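Local coordinates for protein dihydropyrimidinase (Brevibacillus agri, PDB 3SFW) that probably catalyses the hydrolytic ring opening of dihydropyrimidines at a two-zinc centre, at residues L134-E138 and R172-L176; I89-T95 and G121-S127; L190-T194 and Y210-P214; L51-I55 and F364-S369. One frame throughout, in Å; residues are numbered along the deposited sequence.

Interaction 1: L134-E138 and R172-L176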
loop_
_atom_site.group_PDB
_atom_site.type_symbol
_atom_site.label_atom_id
_atom_site.label_comp_id
_atom_site.label_asym_id
_atom_site.label_seq_id
_atom_site.Cartn_x
_atom_site.Cartn_y
_atom_site.Cartn_z
ATOM N N LEU A 134 -4.092 -22.952 -29.200
ATOM C CA LEU A 134 -2.767 -22.424 -28.932
ATOM C C LEU A 134 -1.900 -22.518 -30.196
ATOM O O LEU A 134 -1.149 -21.594 -30.538
ATOM C CB LEU A 134 -2.132 -23.174 -27.767
ATOM C CG LEU A 134 -2.818 -22.918 -26.404
ATOM C CD1 LEU A 134 -2.019 -23.686 -25.362
ATOM C CD2 LEU A 134 -2.831 -21.417 -26.035
ATOM N N GLU A 135 -2.057 -23.615 -30.935
ATOM C CA GLU A 135 -1.291 -23.785 -32.182
ATOM C C GLU A 135 -1.728 -22.772 -33.224
ATOM O O GLU A 135 -0.895 -22.148 -33.902
ATOM C CB GLU A 135 -1.430 -25.224 -32.745
ATOM C CG GLU A 135 -0.971 -26.311 -31.757
ATOM C CD GLU A 135 0.036 -27.327 -32.349
ATOM O OE1 GLU A 135 0.667 -28.074 -31.544
ATOM O OE2 GLU A 135 0.163 -27.412 -33.605
ATOM N N GLU A 136 -3.032 -22.548 -33.298
ATOM C CA GLU A 136 -3.614 -21.639 -34.263
ATOM C C GLU A 136 -3.161 -20.201 -34.068
ATOM O O GLU A 136 -3.107 -19.423 -35.031
ATOM C CB GLU A 136 -5.142 -21.700 -34.160
ATOM C CG GLU A 136 -5.794 -21.407 -35.410
ATOM C CD GLU A 136 -7.306 -21.596 -35.432
ATOM O OE1 GLU A 136 -7.971 -22.071 -34.483
ATOM O OE2 GLU A 136 -7.824 -21.151 -36.436
ATOM N N LEU A 137 -2.869 -19.833 -32.821
ATOM C CA LEU A 137 -2.510 -18.430 -32.519
ATOM C C LEU A 137 -1.241 -17.981 -33.232
ATOM O O LEU A 137 -1.036 -16.795 -33.459
ATOM C CB LEU A 137 -2.387 -18.221 -30.997
ATOM C CG LEU A 137 -3.746 -18.132 -30.284
ATOM C CD1 LEU A 137 -3.520 -18.132 -28.781
ATOM C CD2 LEU A 137 -4.462 -16.833 -30.755
ATOM N N GLU A 138 -0.367 -18.927 -33.598
ATOM C CA GLU A 138 0.867 -18.511 -34.277
ATOM C C GLU A 138 0.638 -17.763 -35.584
ATOM O O GLU A 138 1.115 -16.625 -35.769
ATOM C CB GLU A 138 1.846 -19.690 -34.470
ATOM C CG GLU A 138 3.183 -19.210 -35.022
ATOM C CD GLU A 138 4.187 -20.342 -35.139
ATOM O OE1 GLU A 138 3.810 -21.424 -35.649
ATOM O OE2 GLU A 138 5.314 -20.172 -34.646
ATOM N N ARG A 172 1.234 -18.144 -23.788
ATOM C CA ARG A 172 1.350 -18.221 -25.247
ATOM C C ARG A 172 1.557 -16.838 -25.844
ATOM O O ARG A 172 2.302 -16.675 -26.809
ATOM C CB ARG A 172 0.097 -18.879 -25.808
ATOM C CG ARG A 172 0.157 -19.057 -27.351
ATOM C CD ARG A 172 1.386 -19.918 -27.768
ATOM N NE ARG A 172 1.193 -20.499 -29.112
ATOM C CZ ARG A 172 2.177 -20.813 -29.973
ATOM N NH1 ARG A 172 1.857 -21.280 -31.183
ATOM N NH2 ARG A 172 3.461 -20.651 -29.655
ATOM N N ALA A 173 0.809 -15.850 -25.354
ATOM C CA ALA A 173 0.987 -14.470 -25.811
ATOM C C ALA A 173 2.410 -13.955 -25.590
ATOM O O ALA A 173 2.937 -13.225 -26.436
ATOM C CB ALA A 173 -0.058 -13.516 -25.116
ATOM N N LYS A 174 3.003 -14.255 -24.440
ATOM C CA LYS A 174 4.382 -13.843 -24.223
ATOM C C LYS A 174 5.293 -14.480 -25.275
ATOM O O LYS A 174 6.171 -13.815 -25.829
ATOM C CB LYS A 174 4.882 -14.220 -22.841
ATOM C CG LYS A 174 6.309 -13.651 -22.644
ATOM C CD LYS A 174 7.143 -14.464 -21.702
ATOM C CE LYS A 174 8.579 -13.843 -21.548
ATOM N NZ LYS A 174 8.542 -12.351 -21.354
ATOM N N GLU A 175 5.045 -15.752 -25.576
ATOM C CA GLU A 175 5.890 -16.452 -26.573
ATOM C C GLU A 175 5.772 -15.763 -27.944
ATOM O O GLU A 175 6.746 -15.729 -28.691
ATOM C CB GLU A 175 5.420 -17.902 -26.762
ATOM C CG GLU A 175 5.634 -18.844 -25.603
ATOM C CD GLU A 175 5.058 -20.245 -25.884
ATOM O OE1 GLU A 175 4.888 -21.018 -24.908
ATOM O OE2 GLU A 175 4.702 -20.543 -27.058
ATOM N N LEU A 176 4.564 -15.311 -28.306
ATOM C CA LEU A 176 4.274 -14.877 -29.676
ATOM C C LEU A 176 4.366 -13.377 -29.843
ATOM O O LEU A 176 4.462 -12.886 -30.980
ATOM C CB LEU A 176 2.858 -15.325 -30.112
ATOM C CG LEU A 176 2.672 -16.861 -30.226
ATOM C CD1 LEU A 176 1.177 -17.134 -30.494
ATOM C CD2 LEU A 176 3.504 -17.418 -31.386
HETATM O O HOH W 1 5.294 -20.924 -31.788
HETATM O O HOH W 2 3.132 -23.092 -32.919
#

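Interaction 2: I89-T95 and G121-S127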
loop_
_atom_site.group_PDB
_atom_site.type_symbol
_atom_site.label_atom_id
_atom_site.label_comp_id
_atom_site.label_asym_id
_atom_site.label_seq_id
_atom_site.Cartn_x
_atom_site.Cartn_y
_atom_site.Cartn_z
ATOM N N ILE A 89 -10.125 2.255 -35.833
ATOM C CA ILE A 89 -10.701 1.520 -34.733
ATOM C C ILE A 89 -10.071 0.148 -34.632
ATOM O O ILE A 89 -9.484 -0.359 -35.616
ATOM C CB ILE A 89 -12.264 1.291 -34.913
ATOM C CG1 ILE A 89 -12.556 0.483 -36.199
ATOM C CG2 ILE A 89 -13.017 2.638 -34.954
ATOM C CD1 ILE A 89 -14.009 0.036 -36.271
ATOM N N VAL A 90 -10.197 -0.466 -33.455
ATOM C CA VAL A 90 -9.784 -1.849 -33.325
ATOM C C VAL A 90 -10.933 -2.554 -32.652
ATOM O O VAL A 90 -11.322 -2.208 -31.497
ATOM C CB VAL A 90 -8.465 -2.027 -32.517
ATOM C CG1 VAL A 90 -7.925 -3.467 -32.753
ATOM C CG2 VAL A 90 -7.388 -0.970 -32.995
ATOM N N ASP A 91 -11.567 -3.441 -33.425
ATOM C CA ASP A 91 -12.839 -4.055 -33.030
ATOM C C ASP A 91 -12.625 -5.483 -32.508
ATOM O O ASP A 91 -11.729 -6.191 -32.964
ATOM C CB ASP A 91 -13.728 -4.085 -34.290
ATOM C CG ASP A 91 -15.187 -4.341 -33.972
ATOM O OD1 ASP A 91 -15.574 -5.522 -33.947
ATOM O OD2 ASP A 91 -15.922 -3.332 -33.737
ATOM N N PHE A 92 -13.457 -5.915 -31.555
ATOM C CA PHE A 92 -13.357 -7.279 -31.024
ATOM C C PHE A 92 -14.027 -8.365 -31.883
ATOM O O PHE A 92 -15.272 -8.527 -31.872
ATOM C CB PHE A 92 -13.913 -7.301 -29.581
ATOM C CG PHE A 92 -13.030 -6.577 -28.606
ATOM C CD1 PHE A 92 -13.267 -5.246 -28.264
ATOM C CD2 PHE A 92 -11.971 -7.228 -28.025
ATOM C CE1 PHE A 92 -12.467 -4.581 -27.379
ATOM C CE2 PHE A 92 -11.127 -6.556 -27.141
ATOM C CZ PHE A 92 -11.367 -5.208 -26.838
ATOM N N CYS A 93 -13.185 -9.206 -32.467
ATOM C CA CYS A 93 -13.654 -10.412 -33.171
ATOM C C CYS A 93 -13.963 -11.516 -32.153
ATOM O O CYS A 93 -13.070 -12.009 -31.413
ATOM C CB CYS A 93 -12.552 -10.855 -34.137
ATOM S SG CYS A 93 -12.926 -12.449 -34.927
ATOM N N LEU A 94 -15.240 -11.887 -32.059
ATOM C CA LEU A 94 -15.652 -12.864 -31.061
ATOM C C LEU A 94 -15.505 -14.271 -31.607
ATOM O O LEU A 94 -15.654 -14.495 -32.803
ATOM C CB LEU A 94 -17.104 -12.644 -30.682
ATOM C CG LEU A 94 -17.422 -11.227 -30.230
ATOM C CD1 LEU A 94 -18.924 -11.201 -29.803
ATOM C CD2 LEU A 94 -16.506 -10.777 -29.043
ATOM N N THR A 95 -15.280 -15.211 -30.705
ATOM C CA THR A 95 -15.149 -16.630 -31.087
ATOM C C THR A 95 -16.084 -17.488 -30.227
ATOM O O THR A 95 -16.560 -17.060 -29.182
ATOM C CB THR A 95 -13.716 -17.124 -30.865
ATOM O OG1 THR A 95 -13.360 -16.987 -29.470
ATOM C CG2 THR A 95 -12.754 -16.325 -31.706
ATOM N N GLY A 121 -8.577 -2.413 -37.267
ATOM C CA GLY A 121 -7.929 -3.659 -36.986
ATOM C C GLY A 121 -8.885 -4.504 -36.196
ATOM O O GLY A 121 -10.019 -4.051 -35.867
ATOM N N PHE A 122 -8.463 -5.737 -35.896
ATOM C CA PHE A 122 -9.224 -6.597 -35.008
ATOM C C PHE A 122 -8.385 -7.043 -33.815
ATOM O O PHE A 122 -7.220 -7.422 -33.974
ATOM C CB PHE A 122 -9.707 -7.873 -35.745
ATOM C CG PHE A 122 -10.635 -7.597 -36.906
ATOM C CD1 PHE A 122 -11.665 -6.633 -36.813
ATOM C CD2 PHE A 122 -10.478 -8.304 -38.097
ATOM C CE1 PHE A 122 -12.430 -6.320 -37.882
ATOM C CE2 PHE A 122 -11.274 -7.985 -39.215
ATOM C CZ PHE A 122 -12.264 -7.034 -39.099
ATOM N N HIS A 123 -9.038 -7.150 -32.641
ATOM C CA HIS A 123 -8.551 -8.038 -31.554
ATOM C C HIS A 123 -9.232 -9.406 -31.704
ATOM O O HIS A 123 -10.286 -9.508 -32.318
ATOM C CB HIS A 123 -8.928 -7.492 -30.153
ATOM C CG HIS A 123 -8.748 -6.017 -29.987
ATOM N ND1 HIS A 123 -7.501 -5.407 -29.864
ATOM C CD2 HIS A 123 -9.674 -5.037 -29.829
ATOM C CE1 HIS A 123 -7.692 -4.115 -29.637
ATOM N NE2 HIS A 123 -8.997 -3.860 -29.694
ATOM N N LEU A 124 -8.739 -10.416 -31.003
ATOM C CA LEU A 124 -9.406 -11.760 -31.075
ATOM C C LEU A 124 -9.761 -12.263 -29.686
ATOM O O LEU A 124 -8.880 -12.378 -28.813
ATOM C CB LEU A 124 -8.457 -12.767 -31.743
ATOM C CG LEU A 124 -9.073 -14.164 -31.915
ATOM C CD1 LEU A 124 -10.220 -14.081 -32.940
ATOM C CD2 LEU A 124 -7.961 -15.074 -32.447
ATOM N N MET A 125 -11.043 -12.565 -29.475
ATOM C CA MET A 125 -11.513 -13.228 -28.230
ATOM C C MET A 125 -10.977 -14.652 -28.111
ATOM O O MET A 125 -11.006 -15.404 -29.082
ATOM C CB MET A 125 -13.027 -13.260 -28.228
ATOM C CG MET A 125 -13.599 -14.149 -27.098
ATOM S SD MET A 125 -15.422 -14.077 -27.342
ATOM C CE MET A 125 -15.855 -15.505 -26.318
ATOM N N VAL A 126 -10.455 -15.008 -26.951
ATOM C CA VAL A 126 -10.088 -16.437 -26.665
ATOM C C VAL A 126 -11.074 -16.960 -25.613
ATOM O O VAL A 126 -11.220 -16.340 -24.550
ATOM C CB VAL A 126 -8.622 -16.565 -26.181
ATOM C CG1 VAL A 126 -8.245 -18.022 -25.888
ATOM C CG2 VAL A 126 -7.685 -15.997 -27.250
ATOM N N SER A 127 -11.846 -17.995 -25.981
ATOM C CA SER A 127 -12.862 -18.602 -25.060
ATOM C C SER A 127 -12.236 -19.760 -24.324
ATOM O O SER A 127 -12.708 -20.137 -23.264
ATOM C CB SER A 127 -14.115 -19.143 -25.805
ATOM O OG SER A 127 -13.988 -19.087 -27.242
#

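Interaction 3: L190-T194 and Y210-P214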
loop_
_atom_site.group_PDB
_atom_site.type_symbol
_atom_site.label_atom_id
_atom_site.label_comp_id
_atom_site.label_asym_id
_atom_site.label_seq_id
_atom_site.Cartn_x
_atom_site.Cartn_y
_atom_site.Cartn_z
ATOM N N LEU A 190 -20.738 -12.151 -9.894
ATOM C CA LEU A 190 -21.830 -11.444 -10.589
ATOM C C LEU A 190 -23.034 -12.371 -10.882
ATOM O O LEU A 190 -24.211 -11.978 -10.697
ATOM C CB LEU A 190 -21.314 -10.845 -11.914
ATOM C CG LEU A 190 -20.729 -9.428 -11.761
ATOM C CD1 LEU A 190 -19.839 -9.290 -10.495
ATOM C CD2 LEU A 190 -19.953 -9.059 -13.028
ATOM N N ASP A 191 -22.747 -13.580 -11.351
ATOM C CA ASP A 191 -23.841 -14.540 -11.678
ATOM C C ASP A 191 -24.720 -14.807 -10.444
ATOM O O ASP A 191 -25.967 -14.771 -10.545
ATOM C CB ASP A 191 -23.278 -15.873 -12.217
ATOM C CG ASP A 191 -24.380 -16.818 -12.729
ATOM O OD1 ASP A 191 -24.635 -17.863 -12.082
ATOM O OD2 ASP A 191 -24.931 -16.548 -13.814
ATOM N N TYR A 192 -24.079 -14.929 -9.273
ATOM C CA TYR A 192 -24.815 -15.242 -8.027
ATOM C C TYR A 192 -25.615 -14.037 -7.607
ATOM O O TYR A 192 -26.826 -14.151 -7.373
ATOM C CB TYR A 192 -23.870 -15.618 -6.882
ATOM C CG TYR A 192 -24.656 -15.912 -5.620
ATOM C CD1 TYR A 192 -25.291 -17.139 -5.456
ATOM C CD2 TYR A 192 -24.935 -14.889 -4.715
ATOM C CE1 TYR A 192 -26.081 -17.391 -4.317
ATOM C CE2 TYR A 192 -25.748 -15.106 -3.604
ATOM C CZ TYR A 192 -26.287 -16.362 -3.399
ATOM O OH TYR A 192 -27.103 -16.547 -2.300
ATOM N N LEU A 193 -24.980 -12.856 -7.625
ATOM C CA LEU A 193 -25.709 -11.629 -7.231
ATOM C C LEU A 193 -26.901 -11.309 -8.115
ATOM O O LEU A 193 -27.936 -10.865 -7.622
ATOM C CB LEU A 193 -24.774 -10.422 -7.119
ATOM C CG LEU A 193 -23.671 -10.529 -6.040
ATOM C CD1 LEU A 193 -22.740 -9.268 -6.124
ATOM C CD2 LEU A 193 -24.227 -10.695 -4.585
ATOM N N THR A 194 -26.773 -11.487 -9.427
ATOM C CA THR A 194 -27.887 -11.137 -10.318
ATOM C C THR A 194 -29.059 -12.091 -10.087
ATOM O O THR A 194 -30.203 -11.670 -10.106
ATOM C CB THR A 194 -27.560 -11.176 -11.814
ATOM O OG1 THR A 194 -27.282 -12.519 -12.206
ATOM C CG2 THR A 194 -26.382 -10.265 -12.151
ATOM N N TYR A 210 -25.932 -2.650 -8.860
ATOM C CA TYR A 210 -25.805 -3.204 -7.535
ATOM C C TYR A 210 -25.301 -4.625 -7.515
ATOM O O TYR A 210 -24.732 -5.059 -6.515
ATOM C CB TYR A 210 -27.122 -3.123 -6.785
ATOM C CG TYR A 210 -27.597 -1.712 -6.518
ATOM C CD1 TYR A 210 -28.945 -1.468 -6.210
ATOM C CD2 TYR A 210 -26.714 -0.637 -6.513
ATOM C CE1 TYR A 210 -29.398 -0.166 -5.911
ATOM C CE2 TYR A 210 -27.163 0.675 -6.248
ATOM C CZ TYR A 210 -28.505 0.884 -5.895
ATOM O OH TYR A 210 -28.969 2.180 -5.658
ATOM N N THR A 211 -25.516 -5.366 -8.608
ATOM C CA THR A 211 -25.138 -6.765 -8.664
ATOM C C THR A 211 -23.707 -6.947 -9.252
ATOM O O THR A 211 -23.234 -8.084 -9.420
ATOM C CB THR A 211 -26.115 -7.582 -9.561
ATOM O OG1 THR A 211 -26.254 -6.955 -10.849
ATOM C CG2 THR A 211 -27.535 -7.677 -8.906
ATOM N N ARG A 212 -23.071 -5.830 -9.604
ATOM C CA ARG A 212 -21.640 -5.867 -10.023
ATOM C C ARG A 212 -20.768 -4.899 -9.227
ATOM O O ARG A 212 -20.238 -3.935 -9.800
ATOM C CB ARG A 212 -21.519 -5.526 -11.514
ATOM C CG ARG A 212 -22.661 -6.092 -12.353
ATOM C CD ARG A 212 -22.575 -5.591 -13.803
ATOM N NE ARG A 212 -21.578 -6.317 -14.599
ATOM C CZ ARG A 212 -21.839 -7.414 -15.330
ATOM N NH1 ARG A 212 -23.087 -7.927 -15.383
ATOM N NH2 ARG A 212 -20.882 -7.962 -16.093
ATOM N N PRO A 213 -20.576 -5.146 -7.911
ATOM C CA PRO A 213 -19.908 -4.116 -7.103
ATOM C C PRO A 213 -18.453 -3.914 -7.497
ATOM O O PRO A 213 -17.837 -4.812 -8.107
ATOM C CB PRO A 213 -19.970 -4.671 -5.675
ATOM C CG PRO A 213 -20.898 -5.843 -5.714
ATOM C CD PRO A 213 -20.880 -6.354 -7.120
ATOM N N PRO A 214 -17.894 -2.749 -7.166
ATOM C CA PRO A 214 -16.520 -2.462 -7.639
ATOM C C PRO A 214 -15.492 -3.453 -7.135
ATOM O O PRO A 214 -14.469 -3.669 -7.777
ATOM C CB PRO A 214 -16.233 -1.043 -7.101
ATOM C CG PRO A 214 -17.387 -0.708 -6.205
ATOM C CD PRO A 214 -18.538 -1.586 -6.530
#

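Interaction 4: L51-I55 and F364-S369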
loop_
_atom_site.group_PDB
_atom_site.type_symbol
_atom_site.label_atom_id
_atom_site.label_comp_id
_atom_site.label_asym_id
_atom_site.label_seq_id
_atom_site.Cartn_x
_atom_site.Cartn_y
_atom_site.Cartn_z
ATOM N N LEU A 51 -4.841 17.543 -35.168
ATOM C CA LEU A 51 -4.622 16.415 -34.229
ATOM C C LEU A 51 -4.377 15.152 -35.004
ATOM O O LEU A 51 -4.995 14.955 -36.049
ATOM C CB LEU A 51 -5.868 16.214 -33.366
ATOM C CG LEU A 51 -6.343 17.467 -32.610
ATOM C CD1 LEU A 51 -7.634 17.183 -31.839
ATOM C CD2 LEU A 51 -5.244 17.933 -31.652
ATOM N N PRO A 52 -3.519 14.249 -34.492
ATOM C CA PRO A 52 -3.534 12.893 -35.064
ATOM C C PRO A 52 -4.926 12.295 -34.879
ATOM O O PRO A 52 -5.537 12.466 -33.811
ATOM C CB PRO A 52 -2.496 12.115 -34.205
ATOM C CG PRO A 52 -1.618 13.215 -33.578
ATOM C CD PRO A 52 -2.637 14.346 -33.313
ATOM N N GLY A 53 -5.427 11.600 -35.888
ATOM C CA GLY A 53 -6.795 11.068 -35.784
ATOM C C GLY A 53 -6.864 10.193 -34.563
ATOM O O GLY A 53 -5.948 9.414 -34.308
ATOM N N GLY A 54 -7.971 10.276 -33.816
ATOM C CA GLY A 54 -8.153 9.356 -32.691
ATOM C C GLY A 54 -8.107 7.902 -33.139
ATOM O O GLY A 54 -8.484 7.592 -34.236
ATOM N N ILE A 55 -7.593 7.008 -32.285
ATOM C CA ILE A 55 -7.631 5.565 -32.583
ATOM C C ILE A 55 -8.369 4.958 -31.424
ATOM O O ILE A 55 -7.988 5.156 -30.270
ATOM C CB ILE A 55 -6.210 4.957 -32.637
ATOM C CG1 ILE A 55 -5.384 5.671 -33.732
ATOM C CG2 ILE A 55 -6.291 3.414 -32.882
ATOM C CD1 ILE A 55 -3.908 5.243 -33.716
ATOM N N PHE A 364 -3.815 14.445 -23.956
ATOM C CA PHE A 364 -5.077 14.135 -24.675
ATOM C C PHE A 364 -4.739 13.408 -25.982
ATOM O O PHE A 364 -5.311 12.379 -26.279
ATOM C CB PHE A 364 -5.866 15.448 -24.929
ATOM C CG PHE A 364 -6.918 15.336 -26.005
ATOM C CD1 PHE A 364 -8.154 14.789 -25.714
ATOM C CD2 PHE A 364 -6.668 15.799 -27.291
ATOM C CE1 PHE A 364 -9.161 14.692 -26.699
ATOM C CE2 PHE A 364 -7.684 15.783 -28.271
ATOM C CZ PHE A 364 -8.928 15.172 -27.971
ATOM N N VAL A 365 -3.747 13.892 -26.737
ATOM C CA VAL A 365 -3.369 13.172 -27.948
ATOM C C VAL A 365 -2.797 11.791 -27.630
ATOM O O VAL A 365 -3.056 10.801 -28.353
ATOM C CB VAL A 365 -2.371 13.991 -28.810
ATOM C CG1 VAL A 365 -1.857 13.083 -29.998
ATOM C CG2 VAL A 365 -3.082 15.288 -29.328
ATOM N N ASP A 366 -1.951 11.725 -26.600
ATOM C CA ASP A 366 -1.297 10.461 -26.271
ATOM C C ASP A 366 -2.332 9.398 -25.927
ATOM O O ASP A 366 -2.290 8.286 -26.437
ATOM C CB ASP A 366 -0.314 10.670 -25.089
ATOM C CG ASP A 366 0.830 9.673 -25.084
ATOM O OD1 ASP A 366 1.166 9.065 -26.124
ATOM O OD2 ASP A 366 1.400 9.470 -23.989
ATOM N N ILE A 367 -3.328 9.791 -25.139
ATOM C CA ILE A 367 -4.298 8.834 -24.612
ATOM C C ILE A 367 -5.327 8.448 -25.632
ATOM O O ILE A 367 -5.895 7.355 -25.551
ATOM C CB ILE A 367 -4.965 9.533 -23.432
ATOM C CG1 ILE A 367 -3.972 9.603 -22.261
ATOM C CG2 ILE A 367 -6.315 9.005 -23.156
ATOM C CD1 ILE A 367 -2.757 8.780 -22.415
ATOM N N THR A 368 -5.616 9.334 -26.584
ATOM C CA THR A 368 -6.652 9.046 -27.584
ATOM C C THR A 368 -6.113 8.482 -28.893
ATOM O O THR A 368 -6.866 7.965 -29.691
ATOM C CB THR A 368 -7.488 10.276 -27.923
ATOM O OG1 THR A 368 -6.636 11.260 -28.526
ATOM C CG2 THR A 368 -8.204 10.855 -26.626
ATOM N N SER A 369 -4.799 8.553 -29.095
ATOM C CA SER A 369 -4.235 8.246 -30.395
ATOM C C SER A 369 -2.843 7.579 -30.296
ATOM O O SER A 369 -2.681 6.375 -30.614
ATOM C CB SER A 369 -4.150 9.533 -31.222
ATOM O OG SER A 369 -3.753 9.222 -32.508
HETATM O O HOH W 3 -5.419 12.691 -30.951
#

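Interaction 1: L134-E138 and R172-L176
Arginine is long enough to bridge two helices that do not pack tightly, and Arg172 is a clear case. With chi1 in t and chi2 in p, its side chain reaches across to helix 131-142 and places the guanidinium edge against a backbone carbonyl: NE donates to Leu134 O at 3.0 Å and NH1 donates to the same Leu134 O at 3.1 Å. The third nitrogen turns back to its own helix, where NH2 forms a salt bridge with Glu175 OE2 at 2.9 Å. Two waters fill the gap to Glu138, one joining Arg172 NH2 to Glu138 OE2, the other Arg172 NH1 and, weakly, Glu138 OE1. Glu138 meets them with chi1 and chi2 both in t, an extended chain that carries its carboxylate out to the two waters. The two helices, among those that surround the TIM-like barrel of the amidohydrolase fold, run nearly parallel; the short segments have axes 10.6 Å apart at an angle of 24°. Below the polar bridge Leu137 meets Leu176, while Leu134 lies on the arginine. All three leucines adopt the common m,t rotamer; Leu137 CB lies 3.8 Å from Leu176 CD1, and Leu134 CD2 rests 3.9 Å from Arg172 CB, so the aliphatic base of the arginine joins the apolar layer.

Interaction 2: I89-T95 and G121-S127
Gly121 opens the pairing by donating from N to Ile89 O at 2.8 Å and accepting at O from Asp91 N at 3.0 Å, the two-sided bonding expected of parallel strands. Phe122 follows on the face shared with Asp91 and Cys93, its CA making a CA-H...O contact with Asp91 O at 3.3 Å. At His123, N donates to Asp91 O and O accepts from Cys93 N, both at 2.9 Å, while the imidazole turns to the other face. There Val90 CG1 sits over the face of the imidazole, and Phe92 meets it obliquely, centroids 4.4 Å apart; the imidazole nitrogens bond to Ser148 and Pro57. These neighbouring strands belong to the beta-alpha-beta unit 86-93, 101-112, 119-124 of the TIM-like barrel, and the side chain of Phe92 comes within about 5 Å of a bound zinc ion, its ring meeting those of the zinc ligands His58 and His60. Leu124 then brings CD1 to 3.7 Å from Cys93 SG. Beyond the strand, Met125 N continues the register with a 2.9 Å bond to Cys93 O, and its carbonyl O accepts from Thr95 OG1 at 2.9 Å. Finally Ser127 OG donates to Thr95 OG1 at 3.1 Å.

Interaction 3: L190-T194 and Y210-P214
In the amidohydrolase barrel of this enzyme, the loop joining helix 206-210 to helix 214-230 lies against one side of helix 187-199. The contact between the two segments is made by packing. Its apolar part centres on Leu193, which points at the loop: CD1 reaches Pro213 CD at 3.6 Å, and its CB stands 4.0 Å from Thr211 CB. The same surface continues into the assembly, since Phe167 of the second subunit packs on Leu193 and Leu230 of that subunit on Pro213. Mixed contacts surround this centre. Thr211, buried and directed at the helix, sets CG2 3.5 Å from Leu193 O and OG1 3.6 Å from Thr194 CG2; its hydroxyl bonds to Tyr207 O, within its own part of the chain. Thr211 O, 3.7 Å from Leu190 CG, is buried without a polar partner. The charged element is Arg212, whose side chain comes within about 8 Å of a zinc ion and whose NH2 forms a salt bridge with Glu185. Leu190 lies over one face of that guanidinium, with its CD2 3.4 Å from Arg212 NH2.

Interaction 4: L51-I55 and F364-S369
Two direct hydrogen bonds fasten the helix to the strand. Ser369 OG donates to Gly53 O at 2.8 Å, and Ile55 N donates to Thr368 O at 2.9 Å with an almost straight geometry. Thr368 O also accepts from Arg345. A water adds a third link, giving its protons to Pro52 O at 2.9 Å and Thr368 OG1 at 3.1 Å, while that hydroxyl donates back to Phe364 O within the helix. Thr368 and Ser369, at the end of the pi-type turn 366-369, thus supply the groups that bond to the strand. Helix 361-376, from late in the chain, packs here on an early strand of the amidohydrolase barrel, strand 49-59, which is interrupted at Gly53. Farther along, that strand carries the zinc ligand His58. Outward from the polar centre the contact becomes apolar. Pro52 CG meets Val365 CG1 at 3.6 Å, Leu51 CD2 lies 4.1 Å from Val365 CG2, and Leu51 CD1 approaches the edge of the Phe364 ring, 3.8 Å from CE2.

The four contacts show pairs close in sequence nested inside one very long-range pair. Interaction 4 joins segments 309 residues apart, bringing a late helix onto an early strand, and interactions 2, 1 and 3 follow one another in series within the loop it closes. Interactions 1 and 2, with centres about 15 Å apart, touch through Leu137 CD2 and Leu124 CD2 at 4.3 Å; helix 131-142 directly follows strand 119-124. Interactions 2 and 4 share a sheet through neighbouring strands 86-93 and 49-59, yet lie on opposite sides of the chain's centre. Interaction 2 thus borders the zinc centre within the barrel, whereas interactions 1 and 3 lie farther from the chain's centre, interaction 3 against the second subunit.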